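Local structure of cytokinesis protein 2 (Saccharomyces cerevisiae, 4WPE) at residues I34-S39 against N224-F229; D38-F43 against S232-F237; R56-I61 against S87-R92; K67-N72 against K77-F82. The protein mediates the cytoskeletal rearrangements of cytokinesis, forming a ring that colocalizes with the medial actin ring after mitosis begins, and is represented here by its F-BAR domain. One frame throughout, in Å; residues are numbered along the deposited sequence.

Contact 1: I34-S39 against N224-F229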
# COMPACT_ATOMS: atom_id res chain seq x y z
N ILE A 34 -16.93 20.28 15.83
CA ILE A 34 -17.73 19.11 15.50
C ILE A 34 -17.65 18.82 14.00
O ILE A 34 -17.46 17.68 13.59
CB ILE A 34 -19.19 19.29 15.94
CG1 ILE A 34 -19.27 19.23 17.47
CG2 ILE A 34 -20.08 18.21 15.35
CD1 ILE A 34 -20.60 19.69 18.02
N ARG A 35 -17.79 19.87 13.19
CA ARG A 35 -17.67 19.73 11.74
C ARG A 35 -16.25 19.36 11.35
O ARG A 35 -16.02 18.70 10.33
CB ARG A 35 -18.07 21.03 11.03
CG ARG A 35 -19.51 21.44 11.25
CD ARG A 35 -19.71 22.92 10.96
NE ARG A 35 -21.10 23.33 11.12
CZ ARG A 35 -21.63 24.42 10.56
NH1 ARG A 35 -20.88 25.21 9.81
NH2 ARG A 35 -22.91 24.71 10.76
N SER A 36 -15.29 19.78 12.16
CA SER A 36 -13.88 19.51 11.92
C SER A 36 -13.57 18.02 12.03
O SER A 36 -12.57 17.54 11.50
CB SER A 36 -13.01 20.31 12.89
OG SER A 36 -11.66 19.90 12.83
N CYS A 37 -14.44 17.29 12.73
CA CYS A 37 -14.29 15.84 12.85
C CYS A 37 -14.49 15.16 11.51
O CYS A 37 -13.88 14.12 11.23
CB CYS A 37 -15.27 15.27 13.88
SG CYS A 37 -14.89 15.66 15.61
N ASP A 38 -15.33 15.74 10.67
CA ASP A 38 -15.62 15.19 9.35
C ASP A 38 -14.36 15.09 8.49
O ASP A 38 -14.31 14.30 7.54
CB ASP A 38 -16.67 16.04 8.63
CG ASP A 38 -18.04 15.94 9.27
OD1 ASP A 38 -18.45 14.82 9.65
OD2 ASP A 38 -18.71 16.99 9.40
N SER A 39 -13.36 15.89 8.82
CA SER A 39 -12.08 15.84 8.12
C SER A 39 -11.42 14.48 8.34
O SER A 39 -10.94 13.85 7.40
CB SER A 39 -11.16 16.96 8.59
OG SER A 39 -11.76 18.24 8.42
N ASN A 224 -13.35 18.92 25.76
CA ASN A 224 -12.35 18.04 26.36
C ASN A 224 -12.55 16.59 25.93
O ASN A 224 -11.59 15.87 25.67
CB ASN A 224 -12.39 18.13 27.89
CG ASN A 224 -11.20 17.46 28.55
OD1 ASN A 224 -11.20 16.24 28.75
ND2 ASN A 224 -10.19 18.24 28.88
N ALA A 225 -13.81 16.18 25.84
CA ALA A 225 -14.15 14.83 25.40
C ALA A 225 -13.92 14.68 23.90
O ALA A 225 -13.69 13.59 23.41
CB ALA A 225 -15.59 14.49 25.75
N ARG A 226 -13.99 15.80 23.18
CA ARG A 226 -13.75 15.80 21.74
C ARG A 226 -12.26 15.69 21.42
O ARG A 226 -11.85 14.87 20.60
CB ARG A 226 -14.34 17.05 21.10
CG ARG A 226 -14.07 17.15 19.61
CD ARG A 226 -14.44 18.53 19.08
NE ARG A 226 -13.79 18.80 17.81
CZ ARG A 226 -12.64 19.46 17.68
NH1 ARG A 226 -12.03 19.94 18.75
NH2 ARG A 226 -12.12 19.65 16.48
N ILE A 227 -11.46 16.53 22.07
CA ILE A 227 -10.01 16.50 21.89
C ILE A 227 -9.43 15.14 22.26
O ILE A 227 -8.72 14.52 21.48
CB ILE A 227 -9.30 17.58 22.73
CG1 ILE A 227 -9.83 18.98 22.38
CG2 ILE A 227 -7.80 17.52 22.51
CD1 ILE A 227 -9.61 19.37 20.94
N SER A 228 -9.75 14.68 23.47
CA SER A 228 -9.19 13.44 24.00
C SER A 228 -9.56 12.22 23.16
O SER A 228 -8.73 11.34 22.93
CB SER A 228 -9.66 13.23 25.44
OG SER A 228 -9.09 14.20 26.30
N PHE A 229 -10.81 12.17 22.70
CA PHE A 229 -11.29 11.06 21.88
C PHE A 229 -10.51 11.00 20.56
O PHE A 229 -10.04 9.94 20.16
CB PHE A 229 -12.79 11.19 21.62
CG PHE A 229 -13.38 10.04 20.84
CD1 PHE A 229 -13.88 8.93 21.50
CD2 PHE A 229 -13.43 10.08 19.46
CE1 PHE A 229 -14.43 7.88 20.78
CE2 PHE A 229 -13.97 9.04 18.74
CZ PHE A 229 -14.47 7.93 19.40

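Contact 2: D38-F43 against S232-F237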
# COMPACT_ATOMS: atom_id res chain seq x y z
N ASP A 38 -15.33 15.74 10.67
CA ASP A 38 -15.62 15.19 9.35
C ASP A 38 -14.36 15.09 8.49
O ASP A 38 -14.31 14.30 7.54
CB ASP A 38 -16.67 16.04 8.63
CG ASP A 38 -18.04 15.94 9.27
OD1 ASP A 38 -18.45 14.82 9.65
OD2 ASP A 38 -18.71 16.99 9.40
N SER A 39 -13.36 15.89 8.82
CA SER A 39 -12.08 15.84 8.12
C SER A 39 -11.42 14.48 8.34
O SER A 39 -10.94 13.85 7.40
CB SER A 39 -11.16 16.96 8.59
OG SER A 39 -11.76 18.24 8.42
N MSE A 40 -11.40 14.04 9.60
CA MSE A 40 -10.76 12.78 9.95
C MSE A 40 -11.67 11.59 9.67
O MSE A 40 -11.20 10.53 9.24
CB MSE A 40 -10.33 12.79 11.42
CG MSE A 40 -9.01 13.51 11.67
SE MSE A 40 -7.56 12.77 10.58
CE MSE A 40 -6.14 14.02 11.05
N ILE A 41 -12.97 11.76 9.90
CA ILE A 41 -13.95 10.71 9.61
C ILE A 41 -13.85 10.26 8.15
O ILE A 41 -13.80 9.06 7.87
CB ILE A 41 -15.39 11.19 9.88
CG1 ILE A 41 -15.61 11.38 11.38
CG2 ILE A 41 -16.40 10.18 9.35
CD1 ILE A 41 -16.88 12.16 11.71
N LEU A 42 -13.81 11.22 7.23
CA LEU A 42 -13.70 10.90 5.81
C LEU A 42 -12.35 10.28 5.50
O LEU A 42 -12.26 9.34 4.72
CB LEU A 42 -13.92 12.15 4.96
CG LEU A 42 -14.01 11.89 3.45
CD1 LEU A 42 -15.30 11.18 3.09
CD2 LEU A 42 -13.87 13.19 2.66
N PHE A 43 -11.30 10.82 6.11
CA PHE A 43 -9.95 10.32 5.90
C PHE A 43 -9.83 8.86 6.33
O PHE A 43 -9.29 8.03 5.59
CB PHE A 43 -8.92 11.16 6.67
CG PHE A 43 -7.53 10.59 6.64
CD1 PHE A 43 -6.77 10.63 5.48
CD2 PHE A 43 -6.98 10.02 7.78
CE1 PHE A 43 -5.50 10.11 5.46
CE2 PHE A 43 -5.71 9.50 7.76
CZ PHE A 43 -4.96 9.54 6.60
N SER A 232 -6.88 9.93 21.22
CA SER A 232 -6.69 8.50 21.42
C SER A 232 -6.90 7.73 20.12
O SER A 232 -6.21 6.74 19.85
CB SER A 232 -7.63 7.96 22.49
OG SER A 232 -8.96 7.87 22.01
N LYS A 233 -7.86 8.18 19.32
CA LYS A 233 -8.17 7.52 18.05
C LYS A 233 -7.02 7.66 17.05
O LYS A 233 -6.85 6.81 16.18
CB LYS A 233 -9.45 8.08 17.45
CG LYS A 233 -10.72 7.50 18.05
CD LYS A 233 -10.55 6.02 18.34
CE LYS A 233 -11.79 5.45 19.00
NZ LYS A 233 -11.60 4.02 19.37
N LEU A 234 -6.23 8.72 17.19
CA LEU A 234 -5.12 8.94 16.28
C LEU A 234 -3.89 8.11 16.66
O LEU A 234 -3.04 7.83 15.80
CB LEU A 234 -4.76 10.43 16.23
CG LEU A 234 -5.68 11.26 15.34
CD1 LEU A 234 -5.29 12.74 15.37
CD2 LEU A 234 -5.65 10.74 13.91
N GLN A 235 -3.78 7.70 17.92
CA GLN A 235 -2.70 6.80 18.29
C GLN A 235 -3.09 5.40 17.84
O GLN A 235 -2.29 4.70 17.23
CB GLN A 235 -2.41 6.84 19.80
CG GLN A 235 -0.91 6.92 20.20
CD GLN A 235 -0.06 5.70 19.82
OE1 GLN A 235 -0.46 4.84 19.05
NE2 GLN A 235 1.14 5.64 20.39
N GLN A 236 -4.33 5.01 18.12
CA GLN A 236 -4.85 3.73 17.65
C GLN A 236 -4.63 3.58 16.15
O GLN A 236 -4.37 2.49 15.65
CB GLN A 236 -6.34 3.60 17.98
CG GLN A 236 -6.62 3.40 19.45
CD GLN A 236 -8.09 3.51 19.76
OE1 GLN A 236 -8.94 3.05 19.00
NE2 GLN A 236 -8.40 4.12 20.90
N PHE A 237 -4.73 4.71 15.45
CA PHE A 237 -4.36 4.80 14.05
C PHE A 237 -2.86 4.59 13.86
O PHE A 237 -2.43 3.74 13.09
CB PHE A 237 -4.80 6.16 13.50
CG PHE A 237 -4.23 6.49 12.15
CD1 PHE A 237 -4.73 5.89 11.00
CD2 PHE A 237 -3.21 7.43 12.02
CE1 PHE A 237 -4.21 6.21 9.76
CE2 PHE A 237 -2.69 7.75 10.78
CZ PHE A 237 -3.19 7.14 9.65

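Contact 3: R56-I61 against S87-R92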
# COMPACT_ATOMS: atom_id res chain seq x y z
N ARG A 56 -6.17 -6.77 -1.27
CA ARG A 56 -6.86 -7.65 -2.21
C ARG A 56 -6.10 -7.78 -3.52
O ARG A 56 -6.01 -8.87 -4.08
CB ARG A 56 -8.29 -7.14 -2.47
CG ARG A 56 -9.28 -7.43 -1.34
CD ARG A 56 -8.80 -8.55 -0.42
NE ARG A 56 -9.86 -9.07 0.43
CZ ARG A 56 -10.59 -10.15 0.16
NH1 ARG A 56 -10.36 -10.84 -0.95
NH2 ARG A 56 -11.54 -10.54 1.00
N ARG A 57 -5.54 -6.67 -3.99
CA ARG A 57 -4.81 -6.69 -5.26
C ARG A 57 -3.43 -7.30 -5.10
O ARG A 57 -2.89 -7.88 -6.04
CB ARG A 57 -4.69 -5.28 -5.83
CG ARG A 57 -4.24 -5.26 -7.27
CD ARG A 57 -4.22 -3.85 -7.83
NE ARG A 57 -3.35 -3.75 -9.00
CZ ARG A 57 -3.13 -2.63 -9.67
NH1 ARG A 57 -3.72 -1.51 -9.29
NH2 ARG A 57 -2.31 -2.63 -10.71
N LEU A 58 -2.85 -7.17 -3.91
CA LEU A 58 -1.56 -7.81 -3.62
C LEU A 58 -1.75 -9.31 -3.54
O LEU A 58 -0.89 -10.08 -4.00
CB LEU A 58 -0.97 -7.28 -2.31
CG LEU A 58 0.40 -7.85 -1.92
CD1 LEU A 58 1.44 -7.51 -2.97
CD2 LEU A 58 0.83 -7.34 -0.55
N GLY A 59 -2.86 -9.74 -2.96
CA GLY A 59 -3.19 -11.15 -2.86
C GLY A 59 -3.36 -11.77 -4.23
O GLY A 59 -2.91 -12.90 -4.48
N ALA A 60 -4.00 -11.04 -5.13
CA ALA A 60 -4.17 -11.48 -6.51
C ALA A 60 -2.83 -11.59 -7.22
O ALA A 60 -2.65 -12.44 -8.09
CB ALA A 60 -5.09 -10.53 -7.27
N ILE A 61 -1.89 -10.73 -6.85
CA ILE A 61 -0.56 -10.74 -7.44
C ILE A 61 0.24 -11.94 -6.95
O ILE A 61 0.89 -12.62 -7.74
CB ILE A 61 0.20 -9.43 -7.14
CG1 ILE A 61 -0.31 -8.31 -8.06
CG2 ILE A 61 1.69 -9.60 -7.34
CD1 ILE A 61 0.26 -6.94 -7.74
N SER A 87 5.74 -16.01 0.36
CA SER A 87 5.17 -16.05 1.71
C SER A 87 5.27 -14.69 2.41
O SER A 87 4.37 -14.30 3.15
CB SER A 87 5.86 -17.13 2.55
OG SER A 87 7.03 -16.63 3.18
N VAL A 88 6.37 -13.99 2.17
CA VAL A 88 6.55 -12.65 2.72
C VAL A 88 5.45 -11.71 2.24
O VAL A 88 4.86 -10.97 3.03
CB VAL A 88 7.93 -12.06 2.34
CG1 VAL A 88 7.92 -10.54 2.42
CG2 VAL A 88 9.03 -12.65 3.21
N GLU A 89 5.16 -11.76 0.95
CA GLU A 89 4.20 -10.83 0.35
C GLU A 89 2.76 -11.13 0.74
O GLU A 89 1.96 -10.20 0.87
CB GLU A 89 4.35 -10.84 -1.18
CG GLU A 89 5.63 -10.20 -1.68
CD GLU A 89 5.71 -8.71 -1.38
OE1 GLU A 89 5.10 -7.92 -2.13
OE2 GLU A 89 6.37 -8.34 -0.39
N LYS A 90 2.41 -12.40 0.93
CA LYS A 90 1.05 -12.72 1.35
C LYS A 90 0.86 -12.38 2.83
O LYS A 90 -0.26 -12.20 3.29
CB LYS A 90 0.71 -14.18 1.07
CG LYS A 90 1.68 -15.18 1.65
CD LYS A 90 1.14 -16.60 1.54
CE LYS A 90 0.84 -16.97 0.10
NZ LYS A 90 0.25 -18.33 -0.01
N ALA A 91 1.97 -12.30 3.56
CA ALA A 91 1.94 -11.86 4.95
C ALA A 91 1.62 -10.37 5.03
O ALA A 91 0.85 -9.94 5.89
CB ALA A 91 3.25 -12.17 5.64
N ARG A 92 2.23 -9.59 4.14
CA ARG A 92 1.93 -8.16 4.06
C ARG A 92 0.48 -7.95 3.68
O ARG A 92 -0.21 -7.11 4.26
CB ARG A 92 2.84 -7.47 3.04
CG ARG A 92 4.31 -7.47 3.40
CD ARG A 92 5.07 -6.37 2.66
NE ARG A 92 4.92 -6.46 1.21
CZ ARG A 92 4.18 -5.63 0.48
NH1 ARG A 92 3.51 -4.65 1.06
NH2 ARG A 92 4.11 -5.79 -0.84

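Contact 4: K67-N72 against K77-F82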
# COMPACT_ATOMS: atom_id res chain seq x y z
N LYS A 67 1.08 -19.69 -8.88
CA LYS A 67 0.84 -20.53 -10.05
C LYS A 67 2.05 -20.55 -10.97
O LYS A 67 2.35 -21.56 -11.61
CB LYS A 67 -0.40 -20.06 -10.81
N ASP A 68 2.75 -19.42 -11.05
CA ASP A 68 3.92 -19.32 -11.92
C ASP A 68 5.10 -20.12 -11.38
O ASP A 68 5.83 -20.75 -12.14
CB ASP A 68 4.32 -17.85 -12.12
CG ASP A 68 3.40 -17.13 -13.08
OD1 ASP A 68 2.27 -17.61 -13.29
OD2 ASP A 68 3.82 -16.09 -13.64
N ILE A 69 5.29 -20.08 -10.07
CA ILE A 69 6.35 -20.87 -9.44
C ILE A 69 6.13 -22.36 -9.70
O ILE A 69 7.07 -23.08 -10.05
CB ILE A 69 6.41 -20.61 -7.92
CG1 ILE A 69 6.99 -19.22 -7.64
CG2 ILE A 69 7.26 -21.67 -7.22
CD1 ILE A 69 6.98 -18.84 -6.18
N GLY A 70 4.89 -22.81 -9.55
CA GLY A 70 4.54 -24.20 -9.79
C GLY A 70 4.66 -24.59 -11.25
O GLY A 70 5.22 -25.64 -11.57
N THR A 71 4.13 -23.75 -12.13
CA THR A 71 4.22 -24.00 -13.57
C THR A 71 5.67 -23.95 -14.03
O THR A 71 6.25 -24.96 -14.42
CB THR A 71 3.40 -22.97 -14.38
OG1 THR A 71 2.03 -23.04 -13.99
CG2 THR A 71 3.53 -23.25 -15.87
N ASN A 72 6.26 -22.75 -13.99
CA ASN A 72 7.68 -22.58 -14.26
C ASN A 72 8.49 -23.04 -13.06
O ASN A 72 8.90 -22.23 -12.23
CB ASN A 72 8.00 -21.13 -14.58
CG ASN A 72 7.09 -20.55 -15.65
OD1 ASN A 72 6.71 -21.25 -16.59
ND2 ASN A 72 6.74 -19.28 -15.50
N LYS A 77 17.91 -23.62 -3.95
CA LYS A 77 17.80 -22.37 -3.20
C LYS A 77 17.06 -21.24 -3.93
O LYS A 77 16.30 -20.51 -3.31
CB LYS A 77 19.18 -21.89 -2.78
CG LYS A 77 19.44 -22.01 -1.29
CD LYS A 77 19.65 -23.45 -0.87
CE LYS A 77 19.93 -23.52 0.63
NZ LYS A 77 20.23 -24.90 1.08
N LEU A 78 17.27 -21.11 -5.24
CA LEU A 78 16.59 -20.05 -5.98
C LEU A 78 15.09 -20.33 -6.05
O LEU A 78 14.29 -19.42 -6.23
CB LEU A 78 17.17 -19.90 -7.39
N ASN A 79 14.70 -21.59 -5.89
CA ASN A 79 13.29 -21.92 -5.83
C ASN A 79 12.73 -21.71 -4.43
O ASN A 79 11.61 -21.25 -4.26
CB ASN A 79 13.05 -23.36 -6.30
CG ASN A 79 11.58 -23.68 -6.46
OD1 ASN A 79 11.02 -24.48 -5.71
ND2 ASN A 79 10.93 -23.04 -7.43
N GLU A 80 13.53 -22.03 -3.42
CA GLU A 80 13.14 -21.81 -2.03
C GLU A 80 13.16 -20.31 -1.72
O GLU A 80 12.53 -19.87 -0.76
CB GLU A 80 14.05 -22.58 -1.07
CG GLU A 80 14.78 -23.77 -1.70
CD GLU A 80 15.59 -24.59 -0.70
OE1 GLU A 80 15.79 -24.06 0.42
OE2 GLU A 80 16.00 -25.74 -1.00
N THR A 81 13.86 -19.53 -2.53
CA THR A 81 13.87 -18.08 -2.33
C THR A 81 12.64 -17.46 -3.02
O THR A 81 12.14 -16.42 -2.58
CB THR A 81 15.18 -17.42 -2.85
OG1 THR A 81 15.43 -16.21 -2.12
CG2 THR A 81 15.11 -17.11 -4.33
N PHE A 82 12.16 -18.10 -4.08
CA PHE A 82 10.96 -17.63 -4.77
C PHE A 82 9.75 -17.81 -3.86
O PHE A 82 8.79 -17.05 -3.94
CB PHE A 82 10.75 -18.36 -6.09
CG PHE A 82 11.52 -17.79 -7.25
CD1 PHE A 82 12.63 -16.99 -7.04
CD2 PHE A 82 11.13 -18.05 -8.56
CE1 PHE A 82 13.34 -16.47 -8.11
CE2 PHE A 82 11.84 -17.53 -9.63
CZ PHE A 82 12.94 -16.74 -9.40

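Contact 1: I34-S39 against N224-F229
Arg226 reaches out from helix 170-259 to the junction between helices 21-35 and 37-71, where its end settles among Ile34, Ser36 and Cys37. The nearest CA atoms, those of Ile34 and Arg226, are 8.1 Å apart, and the side chain spans the space. From CB the chain sets out toward the other segment with CG trans to the backbone nitrogen (chi1 177°) and stays extended as far as NE, so CB, CG and CD serve as a straight stem and contact begins at the guanidinium. NE lies 4.0 Å from Cys37 SG, and the backbone N of Ile34 is at a similar range; both come in obliquely to the planar group. NE also gives a weak hydrogen bond to Gly33 O, just before the segment. Farther on, NH2 approaches Ser36, with OG 3.7 Å from NH2 at the guanidinium edge and near its plane. The stronger polar partner is Asp74 of the second subunit, whose OD2 takes a salt bridge from Arg226 NH2 and a hydrogen bond with Ser36 OG. On its own helix, Arg226 NH1 forms a salt bridge with Glu223. With an alanine here, Glu223 and Asp74 of the second subunit would probably lose this basic mate, and the tie between the chains would weaken. A buried arginine thus ties two helices to an acidic residue of the other chain inside an intertwined F-BAR dimer.

Contact 2: D38-F43 against S232-F237
Leu234 and Phe237, one turn apart on helix 170-259, face Met40 and Phe43 of helix 37-71 in a buried apolar seam of the F-BAR helical bundle. The two segments run in broadly the same direction, with CA atoms of Met40 and Leu234 9.3 Å apart, so long side chains do the meeting. At the start of the second segment, Lys233 turns to its own helix, where NZ donates a 2.9 Å hydrogen bond to Gln236 OE1. Next comes Leu234; its CB does not aim straight at the partner helix, yet the tip swings closer and brings CD2 to 4.3 Å from the selenium of Met40, which was modelled as selenomethionine. Leu259 of the second subunit packs on Leu234 as well, and Phe82 of that subunit on Met40, so the seam also belongs to the dimer interface. Phe237 completes the walk. Its CG is trans to the backbone nitrogen (chi1 168°), as is that of Phe43, and the two rings reach toward each other from their helices. They form an offset edge-to-face pair, planes at 68° and centroids 5.9 Å apart, with the edge of Phe43 presented to the face of Phe237. The closest atoms are Phe43 CE2 and Phe237 CZ, at 3.9 Å.

Contact 3: R56-I61 against S87-R92
Leu58 of helix 37-71 rests on the Glu89-Arg92 ion pair of helix 76-162, a buried contact of apolar methyls with a salt bridge between two antiparallel, consecutive helices of the F-BAR domain. The leucine does all the touching from its side. Its CG stands opposite the backbone nitrogen (chi1 -178°), which carries both methyls toward the other helix. CD2 sits over one face of the Arg92 guanidinium, offset toward the rim, with NH2 3.6 Å from CD2, and the same methyl lies beside the carbonyl O of Glu89. CD1 straddles the pair itself, 3.8 Å from Glu89 OE1 and equally near Arg92 NH2. Beneath the methyls, Arg92 holds the carboxylate side-on with two nitrogens. NH2 donates to OE1 of Glu89 over 2.7 Å, on the syn side but tilted out of the carboxylate plane, while NE donates to OE2 at 2.9 Å from well above that plane. Both oxygens lie close to the guanidinium plane, and the two nearly straight bonds (166° and 170°) fix how the arginine head is turned under Leu58. The pair is part of a wider charge network: Arg92 NH1 salt-bridges Glu248 of helix 170-259 and bonds Tyr54, and Glu89 OE1 also forms a salt bridge with Arg47 of the second subunit. Helix 170-259 further packs through Met252 on Glu89, so the contact sits where three helices of one chain adjoin the partner subunit.

Contact 4: K67-N72 against K77-F82
The ring of Phe82 receives Ile69 obliquely, CG1 being the atom beside it, while the amide of Asn79 has ND2 against the same isoleucine, 3.9 Å from CG2. Ile69 thus fits between the two: with chi1 at -72°, CG2 lies trans to the backbone nitrogen and goes to Asn79, while CG1 takes CD1 toward the base of Phe82. There CD1 packs 3.8 Å from CB of Phe82 and also lies beside its carbonyl O. This is the closing end of an alpha-alpha hairpin, in which helix 37-71 turns through a short loop into helix 76-162 and the first turns of the second helix fold back on the last turns of the first. The nearest CA atoms, those of Ile69 and Phe82, are 7.3 Å apart. Replacing Ile69 by an alanine is likely to open a gap beside CB of Phe82 and to leave the Asn79 side chain less hemmed in. Leu86 also packs on Ile69, and Asp74 of the connecting loop lies against Phe82. At the end of the first helix, the Lys67 carbonyl O takes two bonds from Thr71, one from N and one from OG1 at 2.8 Å, which arrive from opposite faces of its plane.

Overall arrangement
Helix 37-71 runs through all four contacts. Near the middle of the chain, contacts 1 and 2 lie side by side, centres about 9 Å apart, sharing Asp38 and Ser39 and joining the start of this helix to helix 170-259, some 185 residues later. Contacts 3 and 4 pair it instead with the next helix, 76-162, their centres about 16 Å apart; in sequence, contact 4 is the innermost, then contact 3, then 1 and 2. Contact 4 is about 51 Å from contact 1, centre to centre, so together they trace one arm of an elongated F-BAR bundle. The second subunit touches every one of them, in keeping with an intertwined dimer.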